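Histidine triad (HIT) protein (Clostridium difficile, PDB 4EGU) probably acts as a nucleotide hydrolase or transferase of the histidine triad family, binding guanosine monophosphate and a zinc ion. Local coordinates at residues S64-V69 / L101-L106. Sequence-based numbering, arbitrary orientation. Where two conformers were deposited one is given.
Sequences SHIHVV and LHYHIL. With 5GP (guanosine-5'-monophosphate), chain C.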
ATOM      1  N   SER A  64       2.090   0.692   9.877  1.00  8.68           N
ATOM      2  CA  SER A  64       3.502   0.364   9.945  1.00  9.55           C
ATOM      3  C   SER A  64       3.691  -1.092  10.409  1.00  8.71           C
ATOM      4  O   SER A  64       4.519  -1.807   9.846  1.00  9.01           O
ATOM      5  CB  SER A  64       4.285   1.356  10.776  1.00 12.57           C
ATOM      6  OG  SER A  64       3.814   1.407  12.057  1.00 19.45           O
ATOM      7  N   HIS A  65       2.904  -1.525  11.395  1.00  9.46           N
ATOM      8  CA  HIS A  65       3.038  -2.894  11.838  1.00 10.08           C
ATOM      9  C   HIS A  65       2.662  -3.876  10.715  1.00  9.25           C
ATOM     10  O   HIS A  65       3.363  -4.879  10.522  1.00  9.15           O
ATOM     11  CB  HIS A  65       2.240  -3.166  13.100  1.00 11.26           C
ATOM     12  CG  HIS A  65       2.545  -4.512  13.670  1.00 12.22           C
ATOM     13  ND1 HIS A  65       3.816  -4.913  14.037  1.00 14.23           N
ATOM     14  CD2 HIS A  65       1.745  -5.579  13.869  1.00 12.32           C
ATOM     15  CE1 HIS A  65       3.767  -6.159  14.481  1.00 14.60           C
ATOM     16  NE2 HIS A  65       2.516  -6.581  14.399  1.00 13.01           N
ATOM     17  N   ILE A  66       1.599  -3.578   9.980  1.00  8.42           N
ATOM     18  CA  ILE A  66       1.245  -4.390   8.837  1.00  8.35           C
ATOM     19  C   ILE A  66       2.407  -4.498   7.852  1.00  7.72           C
ATOM     20  O   ILE A  66       2.644  -5.565   7.292  1.00  8.04           O
ATOM     21  CB  ILE A  66      -0.034  -3.839   8.191  1.00  8.79           C
ATOM     22  CG1 ILE A  66      -1.252  -4.212   9.058  1.00 10.44           C
ATOM     23  CG2 ILE A  66      -0.196  -4.290   6.749  1.00  9.28           C
ATOM     24  CD1 ILE A  66      -2.549  -3.507   8.640  1.00 13.84           C
ATOM     25  N   HIS A  67       3.116  -3.393   7.615  1.00  7.85           N
ATOM     26  CA  HIS A  67       4.247  -3.414   6.686  1.00  7.57           C
ATOM     27  C   HIS A  67       5.459  -4.195   7.211  1.00  7.47           C
ATOM     28  O   HIS A  67       6.140  -4.842   6.422  1.00  7.93           O
ATOM     29  CB  HIS A  67       4.613  -2.011   6.243  1.00  7.70           C
ATOM     30  CG  HIS A  67       3.684  -1.480   5.182  1.00  8.04           C
ATOM     31  ND1 HIS A  67       2.395  -1.071   5.418  1.00  8.35           N
ATOM     32  CD2 HIS A  67       3.857  -1.359   3.842  1.00  9.00           C
ATOM     33  CE1 HIS A  67       1.838  -0.706   4.263  1.00  9.16           C
ATOM     34  NE2 HIS A  67       2.708  -0.868   3.290  1.00  9.58           N
ATOM     35  N   VAL A  68       5.729  -4.156   8.519  1.00  7.95           N
ATOM     36  CA  VAL A  68       6.737  -5.048   9.080  1.00  8.18           C
ATOM     37  C   VAL A  68       6.339  -6.512   8.808  1.00  7.99           C
ATOM     38  O   VAL A  68       7.179  -7.324   8.416  1.00  8.40           O
ATOM     39  CB  VAL A  68       6.940  -4.786  10.585  1.00  9.33           C
ATOM     40  CG1 VAL A  68       7.796  -5.895  11.207  1.00 11.09           C
ATOM     41  CG2 VAL A  68       7.574  -3.417  10.781  1.00 10.83           C
ATOM     42  N   VAL A  69       5.062  -6.835   9.016  1.00  7.99           N
ATOM     43  CA  VAL A  69       4.564  -8.183   8.757  1.00  8.07           C
ATOM     44  C   VAL A  69       4.744  -8.569   7.282  1.00  7.43           C
ATOM     45  O   VAL A  69       5.194  -9.678   6.995  1.00  8.01           O
ATOM     46  CB  VAL A  69       3.112  -8.312   9.236  1.00  8.91           C
ATOM     47  CG1 VAL A  69       2.482  -9.618   8.757  1.00  9.43           C
ATOM     48  CG2 VAL A  69       3.057  -8.181  10.756  1.00  9.97           C
ATOM     49  N   LEU A 101     -10.222  -3.150   7.144  1.00  8.58           N
ATOM     50  CA  LEU A 101      -8.883  -2.811   6.662  1.00  8.97           C
ATOM     51  C   LEU A 101      -8.083  -4.052   6.309  1.00  8.04           C
ATOM     52  O   LEU A 101      -7.883  -4.959   7.127  1.00  9.39           O
ATOM     53  CB  LEU A 101      -8.085  -2.030   7.702  1.00 10.08           C
ATOM     54  CG  LEU A 101      -6.758  -1.451   7.194  1.00 10.42           C
ATOM     55  CD1 LEU A 101      -7.002  -0.239   6.280  1.00 11.50           C
ATOM     56  CD2 LEU A 101      -5.858  -1.109   8.334  1.00 11.68           C
ATOM     57  N   HIS A 102      -7.532  -4.063   5.112  1.00  7.93           N
ATOM     58  CA  HIS A 102      -6.691  -5.165   4.673  1.00  8.19           C
ATOM     59  C   HIS A 102      -5.744  -4.697   3.603  1.00  7.64           C
ATOM     60  O   HIS A 102      -6.079  -3.830   2.800  1.00  8.72           O
ATOM     61  CB  HIS A 102      -7.576  -6.335   4.105  0.80  9.36           C
ATOM     62  CG  HIS A 102      -8.449  -5.953   2.942  0.80  8.62           C
ATOM     63  ND1 HIS A 102      -9.681  -5.393   3.142  0.80  9.60           N
ATOM     64  CD2 HIS A 102      -8.296  -6.057   1.596  0.80  9.30           C
ATOM     65  CE1 HIS A 102     -10.256  -5.147   1.973  0.80  9.54           C
ATOM     66  NE2 HIS A 102      -9.439  -5.552   1.018  0.80  9.51           N
ATOM     67  N   TYR A 103      -4.582  -5.322   3.569  1.00  7.72           N
ATOM     68  CA  TYR A 103      -3.613  -5.127   2.521  1.00  7.94           C
ATOM     69  C   TYR A 103      -3.443  -6.426   1.766  1.00  8.42           C
ATOM     70  O   TYR A 103      -3.318  -7.487   2.357  1.00 10.99           O
ATOM     71  CB  TYR A 103      -2.260  -4.665   3.100  1.00  8.47           C
ATOM     72  CG  TYR A 103      -2.297  -3.215   3.497  1.00  8.73           C
ATOM     73  CD1 TYR A 103      -3.005  -2.766   4.594  1.00 10.45           C
ATOM     74  CD2 TYR A 103      -1.688  -2.262   2.701  1.00  9.60           C
ATOM     75  CE1 TYR A 103      -3.065  -1.397   4.898  1.00 11.76           C
ATOM     76  CE2 TYR A 103      -1.736  -0.897   3.000  1.00  9.69           C
ATOM     77  CZ  TYR A 103      -2.428  -0.481   4.091  1.00 11.05           C
ATOM     78  OH  TYR A 103      -2.524   0.851   4.389  1.00 14.34           O
ATOM     79  N   HIS A 104      -3.417  -6.322   0.447  1.00  7.88           N
ATOM     80  CA  HIS A 104      -3.076  -7.437  -0.424  1.00  8.36           C
ATOM     81  C   HIS A 104      -1.576  -7.445  -0.672  1.00  8.02           C
ATOM     82  O   HIS A 104      -1.003  -6.406  -1.006  1.00  9.39           O
ATOM     83  CB  HIS A 104      -3.744  -7.281  -1.789  0.80  7.99           C
ATOM     84  CG  HIS A 104      -5.232  -7.236  -1.787  0.80  8.66           C
ATOM     85  ND1 HIS A 104      -5.990  -8.337  -2.120  0.80  9.47           N
ATOM     86  CD2 HIS A 104      -6.090  -6.191  -1.607  0.80  9.93           C
ATOM     87  CE1 HIS A 104      -7.263  -7.979  -2.077  0.80 10.72           C
ATOM     88  NE2 HIS A 104      -7.352  -6.688  -1.779  0.80  9.97           N
ATOM     89  N   ILE A 105      -0.970  -8.634  -0.577  1.00  7.61           N
ATOM     90  CA  ILE A 105       0.379  -8.869  -1.072  1.00  7.54           C
ATOM     91  C   ILE A 105       0.255  -9.793  -2.277  1.00  7.82           C
ATOM     92  O   ILE A 105      -0.316 -10.877  -2.163  1.00  8.61           O
ATOM     93  CB  ILE A 105       1.295  -9.583  -0.059  1.00  8.34           C
ATOM     94  CG1 ILE A 105       1.249  -9.015   1.357  1.00  9.39           C
ATOM     95  CG2 ILE A 105       2.731  -9.579  -0.587  1.00 10.69           C
ATOM     96  CD1 ILE A 105       1.996  -9.917   2.363  1.00 10.00           C
ATOM     97  N   LEU A 106       0.804  -9.356  -3.412  1.00  7.64           N
ATOM     98  CA  LEU A 106       0.896 -10.195  -4.616  1.00  7.92           C
ATOM     99  C   LEU A 106       2.359 -10.487  -4.882  1.00  7.66           C
ATOM    100  O   LEU A 106       3.177  -9.568  -4.908  1.00  8.41           O
ATOM    101  CB  LEU A 106       0.316  -9.490  -5.834  1.00  8.38           C
ATOM    102  CG  LEU A 106      -1.149  -9.056  -5.705  1.00  9.88           C
ATOM    103  CD1 LEU A 106      -1.604  -8.420  -7.020  1.00 10.70           C
ATOM    104  CD2 LEU A 106      -2.095 -10.152  -5.304  1.00 12.59           C
TER
HETATM  105  P   5GP C 201     -11.170  -6.299  -1.714  0.80 10.50           P
HETATM  106  O1P 5GP C 201     -11.582  -6.381  -3.168  0.80 13.64           O
HETATM  107  O2P 5GP C 201     -12.263  -5.958  -0.741  0.80 11.45           O
HETATM  108  O3P 5GP C 201     -10.034  -5.381  -1.555  0.80  8.90           O
HETATM  109  O5' 5GP C 201     -10.504  -7.666  -1.323  0.80 15.29           O
HETATM  110  C5' 5GP C 201     -11.225  -8.628  -0.589  0.80 16.90           C
HETATM  111  C4' 5GP C 201     -10.642  -9.973  -0.824  0.80 15.01           C
HETATM  112  O4' 5GP C 201     -11.199 -10.885   0.126  0.80 12.48           O
HETATM  113  C3' 5GP C 201     -10.931 -10.555  -2.210  0.80 13.37           C
HETATM  114  O3' 5GP C 201      -9.714 -10.683  -2.949  0.80 13.24           O
HETATM  115  C2' 5GP C 201     -11.540 -11.946  -1.908  0.80 13.87           C
HETATM  116  O2' 5GP C 201     -11.090 -12.998  -2.739  0.80 14.76           O
HETATM  117  C1' 5GP C 201     -11.179 -12.163  -0.432  0.80 12.94           C
HETATM  118  N9  5GP C 201     -12.128 -12.978   0.313  0.80 13.59           N
HETATM  119  C8  5GP C 201     -13.454 -12.751   0.372  0.80 16.51           C
HETATM  120  N7  5GP C 201     -14.039 -13.653   1.182  0.80 18.84           N
HETATM  121  C5  5GP C 201     -13.057 -14.449   1.654  0.80 15.00           C
HETATM  122  C6  5GP C 201     -13.069 -15.538   2.512  0.80 15.43           C
HETATM  123  O6  5GP C 201     -14.124 -16.007   3.038  0.80 19.38           O
HETATM  124  N1  5GP C 201     -11.866 -16.077   2.762  0.80 15.17           N
HETATM  125  C2  5GP C 201     -10.705 -15.620   2.226  0.80 12.66           C
HETATM  126  N2  5GP C 201      -9.573 -16.262   2.558  0.80 13.91           N
HETATM  127  N3  5GP C 201     -10.647 -14.579   1.381  0.80 12.34           N
HETATM  128  C4  5GP C 201     -11.841 -14.005   1.111  0.80 14.76           C
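The contact is tight where the ring of Y103 meets I66 and H67, neighbours on helix 61-77. I66 sets its CG2 methyl 3.9 Å from Y103 CD1, crossing the tyrosine at about a right angle, while its other branch brings CD1 within 4.1 Å of L101 CD2. H67 presents the edge of its imidazole to the face of Y103 in an offset T-shaped stack, with the planes at 74° and CE1 3.8 Å from CE2 of the tyrosine. With CG anti to the carbonyl carbon (chi1 -79°), H67 reaches back along the helix, where ND1 bonds to the V63 carbonyl, one turn earlier, which helps fix the ring's rotation. V63 of the same chain and V86 also pack on Y103, and V63 of the second subunit packs on H67. Farther along the strand the packing is looser: I105 points toward the helix, but its CD1 stays 5.6 Å from V69 O, and the side chain also packs on I70. H102, just before the strand, and H104, within it, turn the opposite way, into the nucleotide pocket. In one of the two conformers modelled for each, H102 NE2 donates to O3P of the GMP phosphate at 2.6 Å, almost straight. H104 NE2 gives the same O3P a second, longer bond. Behind them, H102 ND1 is held by the carbonyl of H100 and H104 ND1 by H40. Alternation along the histidine triad motif thus divides the labour: L101 and Y103 seat this segment on the helix through apolar and aromatic contact alone, while H102, the predicted nucleophile, and H104 grip the phosphate.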